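Local atomic coordinates of dihydropteroate synthase (Anaplasma phagocytophilum, PDB entry 6UCZ), a protein that probably catalyses, as a dihydropteroate synthase, the joining of a dihydropterin pyrophosphate to p-aminobenzoate in folate synthesis, and here holds a pterin monophosphate. Residues I103-H108 with G128-N133; V69-A74 with F272-D277; E88-L93 with E122-L127. One frame throughout, in Å; residues are numbered along the deposited sequence.

Contact 1. Residues I103-H108 with G128-N133; sequences IAHNAH and GVDYIN. With PMM (pterin-6-yl-methyl-monophosphate), chain C.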
loop_
_atom_site.group_PDB
_atom_site.type_symbol
_atom_site.label_atom_id
_atom_site.label_comp_id
_atom_site.label_asym_id
_atom_site.label_seq_id
_atom_site.Cartn_x
_atom_site.Cartn_y
_atom_site.Cartn_z
ATOM N N ILE A 103 -2.763 18.555 -8.901
ATOM C CA ILE A 103 -3.585 18.987 -7.778
ATOM C C ILE A 103 -2.946 18.570 -6.457
ATOM O O ILE A 103 -2.914 19.348 -5.497
ATOM C CB ILE A 103 -5.012 18.426 -7.940
ATOM C CG1 ILE A 103 -5.678 19.045 -9.175
ATOM C CG2 ILE A 103 -5.855 18.692 -6.704
ATOM C CD1 ILE A 103 -6.815 18.222 -9.735
ATOM N N ALA A 104 -2.400 17.353 -6.395
ATOM C CA ALA A 104 -1.756 16.897 -5.165
ATOM C C ALA A 104 -0.504 17.711 -4.859
ATOM O O ALA A 104 -0.325 18.188 -3.733
ATOM C CB ALA A 104 -1.422 15.408 -5.253
ATOM N N HIS A 105 0.385 17.871 -5.846
ATOM C CA HIS A 105 1.626 18.593 -5.583
ATOM C C HIS A 105 1.355 20.050 -5.229
ATOM O O HIS A 105 2.036 20.617 -4.366
ATOM C CB HIS A 105 2.563 18.487 -6.786
ATOM C CG HIS A 105 3.214 17.146 -6.908
ATOM N ND1 HIS A 105 4.057 16.815 -7.947
ATOM C CD2 HIS A 105 3.129 16.044 -6.124
ATOM C CE1 HIS A 105 4.471 15.568 -7.796
ATOM N NE2 HIS A 105 3.923 15.078 -6.698
ATOM N N ASN A 106 0.350 20.663 -5.873
ATOM C CA ASN A 106 -0.046 22.022 -5.518
ATOM C C ASN A 106 -0.413 22.118 -4.046
ATOM O O ASN A 106 -0.190 23.157 -3.419
ATOM C CB ASN A 106 -1.220 22.488 -6.384
ATOM C CG ASN A 106 -0.775 23.059 -7.727
ATOM O OD1 ASN A 106 0.419 23.151 -8.015
ATOM N ND2 ASN A 106 -1.743 23.442 -8.554
ATOM N N ALA A 107 -0.937 21.037 -3.474
ATOM C CA ALA A 107 -1.330 20.985 -2.075
ATOM C C ALA A 107 -0.264 20.356 -1.187
ATOM O O ALA A 107 -0.540 20.080 -0.011
ATOM C CB ALA A 107 -2.639 20.207 -1.927
ATOM N N HIS A 108 0.937 20.117 -1.726
ATOM C CA HIS A 108 2.036 19.488 -0.990
ATOM C C HIS A 108 1.633 18.095 -0.507
ATOM O O HIS A 108 1.946 17.681 0.611
ATOM C CB HIS A 108 2.510 20.374 0.164
ATOM C CG HIS A 108 2.968 21.732 -0.278
ATOM N ND1 HIS A 108 2.584 22.893 0.357
ATOM C CD2 HIS A 108 3.771 22.111 -1.301
ATOM C CE1 HIS A 108 3.134 23.930 -0.253
ATOM N NE2 HIS A 108 3.859 23.482 -1.262
ATOM N N GLY A 128 5.637 12.349 -12.782
ATOM C CA GLY A 128 6.003 13.051 -11.571
ATOM C C GLY A 128 5.557 12.437 -10.260
ATOM O O GLY A 128 5.573 13.137 -9.241
ATOM N N VAL A 129 5.144 11.159 -10.248
ATOM C CA VAL A 129 4.734 10.559 -8.975
ATOM C C VAL A 129 5.945 10.410 -8.058
ATOM O O VAL A 129 7.105 10.440 -8.484
ATOM C CB VAL A 129 3.994 9.213 -9.129
ATOM C CG1 VAL A 129 2.768 9.362 -10.009
ATOM C CG2 VAL A 129 4.916 8.095 -9.631
ATOM N N ASP A 130 5.654 10.291 -6.766
ATOM C CA ASP A 130 6.656 10.272 -5.709
ATOM C C ASP A 130 6.980 8.879 -5.199
ATOM O O ASP A 130 8.077 8.671 -4.674
ATOM C CB ASP A 130 6.176 11.133 -4.534
ATOM C CG ASP A 130 5.871 12.556 -4.958
ATOM O OD1 ASP A 130 6.832 13.335 -5.074
ATOM O OD2 ASP A 130 4.693 12.878 -5.214
ATOM N N TYR A 131 6.054 7.934 -5.322
ATOM C CA TYR A 131 6.252 6.579 -4.829
ATOM C C TYR A 131 5.859 5.581 -5.899
ATOM O O TYR A 131 4.879 5.795 -6.619
ATOM C CB TYR A 131 5.386 6.246 -3.582
ATOM C CG TYR A 131 5.544 7.122 -2.364
ATOM C CD1 TYR A 131 4.948 8.374 -2.292
ATOM C CD2 TYR A 131 6.228 6.655 -1.252
ATOM C CE1 TYR A 131 5.081 9.168 -1.153
ATOM C CE2 TYR A 131 6.364 7.422 -0.123
ATOM C CZ TYR A 131 5.788 8.675 -0.068
ATOM O OH TYR A 131 5.943 9.418 1.073
ATOM N N ILE A 132 6.601 4.480 -5.974
ATOM C CA ILE A 132 6.082 3.242 -6.541
ATOM C C ILE A 132 5.516 2.407 -5.400
ATOM O O ILE A 132 6.239 2.043 -4.464
ATOM C CB ILE A 132 7.159 2.442 -7.284
ATOM C CG1 ILE A 132 7.899 3.288 -8.320
ATOM C CG2 ILE A 132 6.518 1.213 -7.951
ATOM C CD1 ILE A 132 9.078 2.550 -8.916
ATOM N N ASN A 133 4.230 2.112 -5.454
ATOM C CA ASN A 133 3.641 1.158 -4.518
ATOM C C ASN A 133 3.640 -0.179 -5.255
ATOM O O ASN A 133 2.665 -0.552 -5.904
ATOM C CB ASN A 133 2.253 1.602 -4.077
ATOM C CG ASN A 133 1.557 0.563 -3.233
ATOM O OD1 ASN A 133 2.186 -0.371 -2.721
ATOM N ND2 ASN A 133 0.244 0.695 -3.114
HETATM N N5 PMM C . -3.863 -3.775 -0.764
HETATM C C6 PMM C . -4.476 -3.655 -1.947
HETATM C C7 PMM C . -3.868 -3.000 -3.001
HETATM N N8 PMM C . -2.647 -2.456 -2.946
HETATM N N1 PMM C . -0.793 -1.999 -1.698
HETATM C C2 PMM C . -0.125 -2.094 -0.554
HETATM N N2 PMM C . 1.104 -1.575 -0.457
HETATM N N3 PMM C . -0.627 -2.720 0.554
HETATM C C4 PMM C . -1.857 -3.333 0.627
HETATM O O4 PMM C . -2.228 -3.900 1.655
HETATM C C4A PMM C . -2.634 -3.253 -0.628
HETATM C C8A PMM C . -2.043 -2.579 -1.758
HETATM C C9 PMM C . -5.822 -4.325 -2.062
HETATM O O10 PMM C . -6.787 -3.587 -1.283
HETATM P PA PMM C . -7.953 -2.695 -1.964
HETATM O O1P PMM C . -8.856 -2.292 -0.787
HETATM O O2P PMM C . -8.772 -3.617 -2.858
HETATM O O3P PMM C . -7.357 -1.536 -2.691
#

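Contact 2. Residues V69-A74 with F272-D277; sequences VIDVGA and FLRVHD. With PMM (pterin-6-yl-methyl-monophosphate), chain C.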
loop_
_atom_site.group_PDB
_atom_site.type_symbol
_atom_site.label_atom_id
_atom_site.label_comp_id
_atom_site.label_asym_id
_atom_site.label_seq_id
_atom_site.Cartn_x
_atom_site.Cartn_y
_atom_site.Cartn_z
ATOM N N VAL A 69 -0.498 11.245 1.084
ATOM C CA VAL A 69 -0.186 10.620 -0.202
ATOM C C VAL A 69 -1.494 10.148 -0.822
ATOM O O VAL A 69 -2.389 9.682 -0.109
ATOM C CB VAL A 69 0.781 9.417 -0.051
ATOM C CG1 VAL A 69 1.250 8.910 -1.425
ATOM C CG2 VAL A 69 1.989 9.777 0.830
ATOM N N ILE A 70 -1.616 10.273 -2.147
ATOM C CA ILE A 70 -2.718 9.674 -2.897
ATOM C C ILE A 70 -2.162 8.474 -3.654
ATOM O O ILE A 70 -1.282 8.628 -4.512
ATOM C CB ILE A 70 -3.368 10.667 -3.873
ATOM C CG1 ILE A 70 -3.716 11.986 -3.182
ATOM C CG2 ILE A 70 -4.603 10.037 -4.508
ATOM C CD1 ILE A 70 -4.798 11.862 -2.138
ATOM N N ASP A 71 -2.682 7.289 -3.349
ATOM C CA ASP A 71 -2.255 6.045 -3.984
ATOM C C ASP A 71 -3.221 5.718 -5.119
ATOM O O ASP A 71 -4.370 5.339 -4.873
ATOM C CB ASP A 71 -2.199 4.914 -2.958
ATOM C CG ASP A 71 -1.657 3.618 -3.533
ATOM O OD1 ASP A 71 -0.576 3.655 -4.155
ATOM O OD2 ASP A 71 -2.294 2.552 -3.331
ATOM N N VAL A 72 -2.750 5.850 -6.359
ATOM C CA VAL A 72 -3.587 5.689 -7.542
ATOM C C VAL A 72 -3.370 4.292 -8.117
ATOM O O VAL A 72 -2.242 3.914 -8.461
ATOM C CB VAL A 72 -3.278 6.757 -8.598
ATOM C CG1 VAL A 72 -4.310 6.688 -9.728
ATOM C CG2 VAL A 72 -3.206 8.159 -7.965
ATOM N N GLY A 73 -4.456 3.545 -8.270
ATOM C CA GLY A 73 -4.365 2.200 -8.798
ATOM C C GLY A 73 -5.442 1.889 -9.813
ATOM O O GLY A 73 -6.576 2.364 -9.698
ATOM N N ALA A 74 -5.093 1.099 -10.821
ATOM C CA ALA A 74 -6.012 0.785 -11.901
ATOM C C ALA A 74 -6.255 -0.701 -12.087
ATOM O O ALA A 74 -7.040 -1.070 -12.972
ATOM C CB ALA A 74 -5.491 1.363 -13.225
ATOM N N PHE A 272 3.293 4.289 7.232
ATOM C CA PHE A 272 2.272 4.593 6.237
ATOM C C PHE A 272 1.051 3.729 6.495
ATOM O O PHE A 272 1.183 2.514 6.674
ATOM C CB PHE A 272 2.783 4.332 4.807
ATOM C CG PHE A 272 3.975 5.166 4.413
ATOM C CD1 PHE A 272 5.264 4.736 4.677
ATOM C CD2 PHE A 272 3.800 6.372 3.769
ATOM C CE1 PHE A 272 6.353 5.504 4.307
ATOM C CE2 PHE A 272 4.882 7.145 3.396
ATOM C CZ PHE A 272 6.161 6.714 3.669
ATOM N N LEU A 273 -0.136 4.334 6.439
ATOM C CA LEU A 273 -1.394 3.592 6.496
ATOM C C LEU A 273 -2.148 3.820 5.195
ATOM O O LEU A 273 -2.438 4.964 4.841
ATOM C CB LEU A 273 -2.254 4.028 7.685
ATOM C CG LEU A 273 -1.678 3.787 9.071
ATOM C CD1 LEU A 273 -2.670 4.262 10.139
ATOM C CD2 LEU A 273 -1.366 2.288 9.235
ATOM N N ARG A 274 -2.461 2.735 4.488
ATOM C CA ARG A 274 -3.154 2.797 3.206
ATOM C C ARG A 274 -4.636 2.560 3.466
ATOM O O ARG A 274 -5.036 1.447 3.841
ATOM C CB ARG A 274 -2.553 1.763 2.248
ATOM C CG ARG A 274 -3.078 1.816 0.835
ATOM C CD ARG A 274 -2.448 0.706 -0.062
ATOM N NE ARG A 274 -3.029 0.775 -1.399
ATOM C CZ ARG A 274 -4.173 0.192 -1.753
ATOM N NH1 ARG A 274 -4.855 -0.536 -0.873
ATOM N NH2 ARG A 274 -4.636 0.336 -2.986
ATOM N N VAL A 275 -5.447 3.607 3.304
ATOM C CA VAL A 275 -6.797 3.626 3.853
ATOM C C VAL A 275 -7.763 4.226 2.847
ATOM O O VAL A 275 -7.384 5.030 1.986
ATOM C CB VAL A 275 -6.862 4.429 5.181
ATOM C CG1 VAL A 275 -6.048 3.738 6.258
ATOM C CG2 VAL A 275 -6.390 5.889 4.951
ATOM N N HIS A 276 -9.035 3.837 2.977
ATOM C CA HIS A 276 -10.098 4.455 2.186
ATOM C C HIS A 276 -10.584 5.756 2.824
ATOM O O HIS A 276 -10.739 6.772 2.137
ATOM C CB HIS A 276 -11.262 3.473 2.009
ATOM C CG HIS A 276 -10.874 2.201 1.310
ATOM N ND1 HIS A 276 -10.334 1.118 1.972
ATOM C CD2 HIS A 276 -10.927 1.853 0.002
ATOM C CE1 HIS A 276 -10.087 0.152 1.106
ATOM N NE2 HIS A 276 -10.430 0.575 -0.099
ATOM N N ASP A 277 -10.843 5.749 4.129
ATOM C CA ASP A 277 -11.401 6.917 4.813
ATOM C C ASP A 277 -10.268 7.711 5.449
ATOM O O ASP A 277 -9.775 7.369 6.530
ATOM C CB ASP A 277 -12.440 6.523 5.852
ATOM C CG ASP A 277 -13.183 7.719 6.383
ATOM O OD1 ASP A 277 -12.555 8.782 6.561
ATOM O OD2 ASP A 277 -14.406 7.616 6.597
HETATM N N5 PMM C . -3.863 -3.775 -0.764
HETATM C C6 PMM C . -4.476 -3.655 -1.947
HETATM C C7 PMM C . -3.868 -3.000 -3.001
HETATM N N8 PMM C . -2.647 -2.456 -2.946
HETATM N N1 PMM C . -0.793 -1.999 -1.698
HETATM C C2 PMM C . -0.125 -2.094 -0.554
HETATM N N2 PMM C . 1.104 -1.575 -0.457
HETATM N N3 PMM C . -0.627 -2.720 0.554
HETATM C C4 PMM C . -1.857 -3.333 0.627
HETATM O O4 PMM C . -2.228 -3.900 1.655
HETATM C C4A PMM C . -2.634 -3.253 -0.628
HETATM C C8A PMM C . -2.043 -2.579 -1.758
HETATM C C9 PMM C . -5.822 -4.325 -2.062
HETATM O O10 PMM C . -6.787 -3.587 -1.283
HETATM P PA PMM C . -7.953 -2.695 -1.964
HETATM O O1P PMM C . -8.856 -2.292 -0.787
HETATM O O2P PMM C . -8.772 -3.617 -2.858
HETATM O O3P PMM C . -7.357 -1.536 -2.691
HETATM O O HOH W 1 -4.554 2.590 -5.109
#

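Contact 3. Residues E88-L93 with E122-L127; sequences EEWSRL and ELALKL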
loop_
_atom_site.group_PDB
_atom_site.type_symbol
_atom_site.label_atom_id
_atom_site.label_comp_id
_atom_site.label_asym_id
_atom_site.label_seq_id
_atom_site.Cartn_x
_atom_site.Cartn_y
_atom_site.Cartn_z
ATOM N N GLU A 88 -3.672 -1.880 -20.926
ATOM C CA GLU A 88 -4.988 -1.471 -20.450
ATOM C C GLU A 88 -4.870 -0.709 -19.139
ATOM O O GLU A 88 -5.554 0.301 -18.933
ATOM C CB GLU A 88 -5.887 -2.694 -20.317
ATOM C CG GLU A 88 -6.208 -3.282 -21.672
ATOM C CD GLU A 88 -6.700 -4.711 -21.608
ATOM O OE1 GLU A 88 -6.703 -5.294 -20.498
ATOM O OE2 GLU A 88 -7.064 -5.252 -22.680
ATOM N N GLU A 89 -4.001 -1.176 -18.242
ATOM C CA GLU A 89 -3.786 -0.476 -16.982
ATOM C C GLU A 89 -3.379 0.970 -17.227
ATOM O O GLU A 89 -3.936 1.897 -16.628
ATOM C CB GLU A 89 -2.709 -1.191 -16.170
ATOM C CG GLU A 89 -2.377 -0.508 -14.852
ATOM C CD GLU A 89 -1.119 -1.076 -14.218
ATOM O OE1 GLU A 89 -0.189 -1.417 -14.974
ATOM O OE2 GLU A 89 -1.057 -1.185 -12.971
ATOM N N TRP A 90 -2.426 1.182 -18.143
ATOM C CA TRP A 90 -1.914 2.526 -18.379
ATOM C C TRP A 90 -2.948 3.426 -19.043
ATOM O O TRP A 90 -3.010 4.620 -18.737
ATOM C CB TRP A 90 -0.638 2.488 -19.233
ATOM C CG TRP A 90 -0.079 3.872 -19.385
ATOM C CD1 TRP A 90 0.060 4.583 -20.548
ATOM C CD2 TRP A 90 0.323 4.756 -18.325
ATOM N NE1 TRP A 90 0.564 5.837 -20.278
ATOM C CE2 TRP A 90 0.729 5.967 -18.922
ATOM C CE3 TRP A 90 0.406 4.627 -16.930
ATOM C CZ2 TRP A 90 1.205 7.045 -18.173
ATOM C CZ3 TRP A 90 0.874 5.702 -16.188
ATOM C CH2 TRP A 90 1.267 6.896 -16.814
ATOM N N SER A 91 -3.766 2.884 -19.952
ATOM C CA SER A 91 -4.788 3.719 -20.582
ATOM C C SER A 91 -5.808 4.241 -19.568
ATOM O O SER A 91 -6.385 5.314 -19.775
ATOM C CB SER A 91 -5.478 2.961 -21.722
ATOM O OG SER A 91 -6.368 1.978 -21.238
ATOM N N ARG A 92 -6.039 3.519 -18.465
ATOM C CA ARG A 92 -6.929 4.056 -17.438
ATOM C C ARG A 92 -6.255 5.160 -16.640
ATOM O O ARG A 92 -6.922 6.105 -16.206
ATOM C CB ARG A 92 -7.397 2.967 -16.468
ATOM C CG ARG A 92 -8.255 1.858 -17.045
ATOM C CD ARG A 92 -8.419 0.757 -15.996
ATOM N NE ARG A 92 -9.304 -0.321 -16.430
ATOM C CZ ARG A 92 -9.745 -1.296 -15.637
ATOM N NH1 ARG A 92 -10.555 -2.229 -16.122
ATOM N NH2 ARG A 92 -9.379 -1.341 -14.361
ATOM N N LEU A 93 -4.937 5.080 -16.474
ATOM C CA LEU A 93 -4.223 6.000 -15.603
ATOM C C LEU A 93 -3.831 7.297 -16.304
ATOM O O LEU A 93 -3.810 8.353 -15.659
ATOM C CB LEU A 93 -2.967 5.317 -15.048
ATOM C CG LEU A 93 -3.186 4.100 -14.135
ATOM C CD1 LEU A 93 -1.915 3.258 -14.000
ATOM C CD2 LEU A 93 -3.700 4.528 -12.774
ATOM N N GLU A 122 7.266 3.270 -14.553
ATOM C CA GLU A 122 8.135 4.165 -15.305
ATOM C C GLU A 122 7.351 5.316 -15.926
ATOM O O GLU A 122 7.797 6.470 -15.899
ATOM C CB GLU A 122 8.872 3.371 -16.391
ATOM C CG GLU A 122 9.717 4.203 -17.319
ATOM C CD GLU A 122 10.375 3.361 -18.383
ATOM O OE1 GLU A 122 9.723 2.421 -18.881
ATOM O OE2 GLU A 122 11.544 3.633 -18.712
ATOM N N LEU A 123 6.189 5.021 -16.516
ATOM C CA LEU A 123 5.398 6.086 -17.122
ATOM C C LEU A 123 4.862 7.033 -16.060
ATOM O O LEU A 123 4.892 8.260 -16.233
ATOM C CB LEU A 123 4.262 5.486 -17.946
ATOM C CG LEU A 123 4.719 4.833 -19.258
ATOM C CD1 LEU A 123 3.553 4.189 -19.984
ATOM C CD2 LEU A 123 5.427 5.842 -20.159
ATOM N N ALA A 124 4.399 6.480 -14.938
ATOM C CA ALA A 124 3.902 7.317 -13.856
ATOM C C ALA A 124 5.021 8.175 -13.286
ATOM O O ALA A 124 4.819 9.360 -12.996
ATOM C CB ALA A 124 3.273 6.439 -12.766
ATOM N N LEU A 125 6.221 7.600 -13.158
ATOM C CA LEU A 125 7.358 8.359 -12.649
ATOM C C LEU A 125 7.709 9.514 -13.578
ATOM O O LEU A 125 8.047 10.612 -13.113
ATOM C CB LEU A 125 8.558 7.434 -12.445
ATOM C CG LEU A 125 8.429 6.546 -11.201
ATOM C CD1 LEU A 125 9.425 5.392 -11.214
ATOM C CD2 LEU A 125 8.610 7.390 -9.956
ATOM N N LYS A 126 7.624 9.293 -14.895
ATOM C CA LYS A 126 7.850 10.398 -15.822
ATOM C C LYS A 126 6.815 11.499 -15.633
ATOM O O LYS A 126 7.131 12.679 -15.807
ATOM C CB LYS A 126 7.848 9.905 -17.269
ATOM C CG LYS A 126 9.139 9.230 -17.686
ATOM C CD LYS A 126 8.972 8.417 -18.959
ATOM C CE LYS A 126 10.243 7.653 -19.271
ATOM N NZ LYS A 126 10.055 6.671 -20.378
ATOM N N LEU A 127 5.588 11.146 -15.235
ATOM C CA LEU A 127 4.595 12.186 -14.990
ATOM C C LEU A 127 4.847 12.925 -13.683
ATOM O O LEU A 127 4.332 14.036 -13.502
ATOM C CB LEU A 127 3.185 11.592 -14.988
ATOM C CG LEU A 127 2.651 11.121 -16.334
ATOM C CD1 LEU A 127 1.232 10.597 -16.181
ATOM C CD2 LEU A 127 2.726 12.271 -17.353
#

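Contact 1. Residues I103-H108 with G128-N133
G128 and D130 receive the imidazole edge of H105, in a surface contact at the N-terminal end of the strands of the (βα)8 barrel typical of pterin-binding synthases. H105 belongs to the last turn of helix 97-106, while the chain from G128 to N133 leaves helix 118-127 and enters barrel strand 131-134.

G128 closes that preceding helix with a Schellman motif. Its positive phi of 118° is one that glycine tolerates well, and its carbonyl oxygen comes to rest at the ring edge, with G128 O 3.0 Å from H105 CE1. V129 turns its side chain the other way, onto A124 of the helix just left.

D130 makes the polar bond. H105 NE2 donates to D130 OD2 over 2.8 Å, and the acceptor lies close to the ring plane and is approached on its syn lone pair. The two side chains arrive from opposite directions, and ring and carboxylate planes are turned 60° from each other. V111 N of the adjacent strand 110-115 also donates to D130 OD2, so the oxygen is gripped twice. The carboxylate would probably help stabilise positive charge on the imidazole. A bound sodium ion lies about 4 Å from the H105 side chain.

Y131 and I132 carry the chain into the sheet, where the Y131 hydroxyl bonds to E110 and I132 packs against A121 and L125 of helix 118-127.

N133 reaches the bound pterin. With CG anti to the backbone N (chi1 174°), its carboxamide meets two neighbouring nitrogens of the ligand as donor and acceptor together: N133 ND2 gives a hydrogen bond to PMM N1 at 3.2 Å, and PMM N2 gives one to N133 OD1 at 2.8 Å that is almost straight.

Contact 2. Residues V69-A74 with F272-D277
The pterin-phosphate pocket contains R274, whose guanidinium is held by D71 on one edge while the ligand lies over one of its faces. R274 NE donates to D71 OD2 at 2.7 Å, the core of a buried salt bridge, and a weak second bond runs from R274 NH2 to the same oxygen. D71 OD2 sits near the guanidinium plane, yet NE meets it on the anti side and 34° out of the carboxylate plane. The two flat groups thus stand nearly perpendicular, 82° apart, with a single oxygen doing the bridging.

Strands 69-73 and 272-275 are not neighbours in the parallel barrel sheet: strand 31-37 runs between them, and the two side chains meet across it on the pocket side. A water closes a small ring here, donating to both D71 O and D71 OD2 and accepting from R274 NH2. D71 OD1 is bonded to S112 OG, and R274 NH2 also pairs with D114, so the acids probably help fix the arginine's rotation.

R274 reaches the ligand as an extended chain from CG to NE, which lays its outer part along the pterin. PMM N8 rests over the centre of the guanidinium, 3.3 Å from R274 CZ, and R274 CD lies 3.6 Å from PMM N1. At the guanidinium edge R274 NH1 donates to PMM O3P over 3.3 Å, helped by a weak bond from NH2. Just beyond the strand, the ring edge of H276 faces the phosphate, its CE1 3.3 Å from PMM O1P, while its ND1 is bonded to S239.

Contact 3. Residues E88-L93 with E122-L127
W90 presents one face of its indole to L123 and joins two outer helices of the barrel, whose short segments run nearly parallel, with axes 11.4 Å apart and 22° between their directions.

The first segment begins at E88, on the solvent side of helix 86-93. Its carbonyl serves the turn that follows: S91 OG donates to E88 O at 3.0 Å, and R92 N bonds to the same oxygen from the same face of the carbonyl plane. E89, by contrast, is buried and faces the start of the other helix, its carboxylate taking hydrogen bonds with T115, N117 and T120.

W90 then carries almost all of the apolar contact. Its CG is anti to the backbone N (chi1 -176°), and this swings the indole out to the second helix. L123 CD1 stands over the five-membered ring in a CH-pi contact, 3.4 Å from the centroid and only 7° off the ring normal. Closer to its own backbone, L123 CB packs on the six-membered ring, 3.4 Å from W90 CZ2. L127 approaches differently: its CD1 comes to the indole edge, 3.8 Å from W90 CH2. A124 completes the grip, with its N 3.7 Å from W90 CH2 and its CB at 4.2 Å from W90 CZ3.

L93, at the end of the segment, turns inward to the barrel wall.

These two helices follow barrel strands 69-73 and 110-115 respectively, and helix 97-106 lies beside both. Its L97 touches W90, A124 and L127 alike, its I101 also meets L127, and L93 and A124 both rest on I113 of strand 110-115.

Contact 2 lies in the interior of one (βα)8 barrel, and contacts 1 and 3 nearer its periphery. Contact 1 lies about 12 Å from contact 2 and contact 3 about 17 Å, centre to centre, with 14 Å between contacts 1 and 3. Along the chain, contact 2 joins residues some 200 positions apart and encloses the other two, whose segments alternate in the order 88-93, 103-108, 122-127, 128-133. N133 of contact 1 and D71 of contact 2 probably share a hydrogen bond, and both contacts touch the pterin ligand. Contact 3 meets contact 1 through A124 and V129, and contact 2 through L93 and A74, thereby tying the outer helices to the strands that bear the pocket.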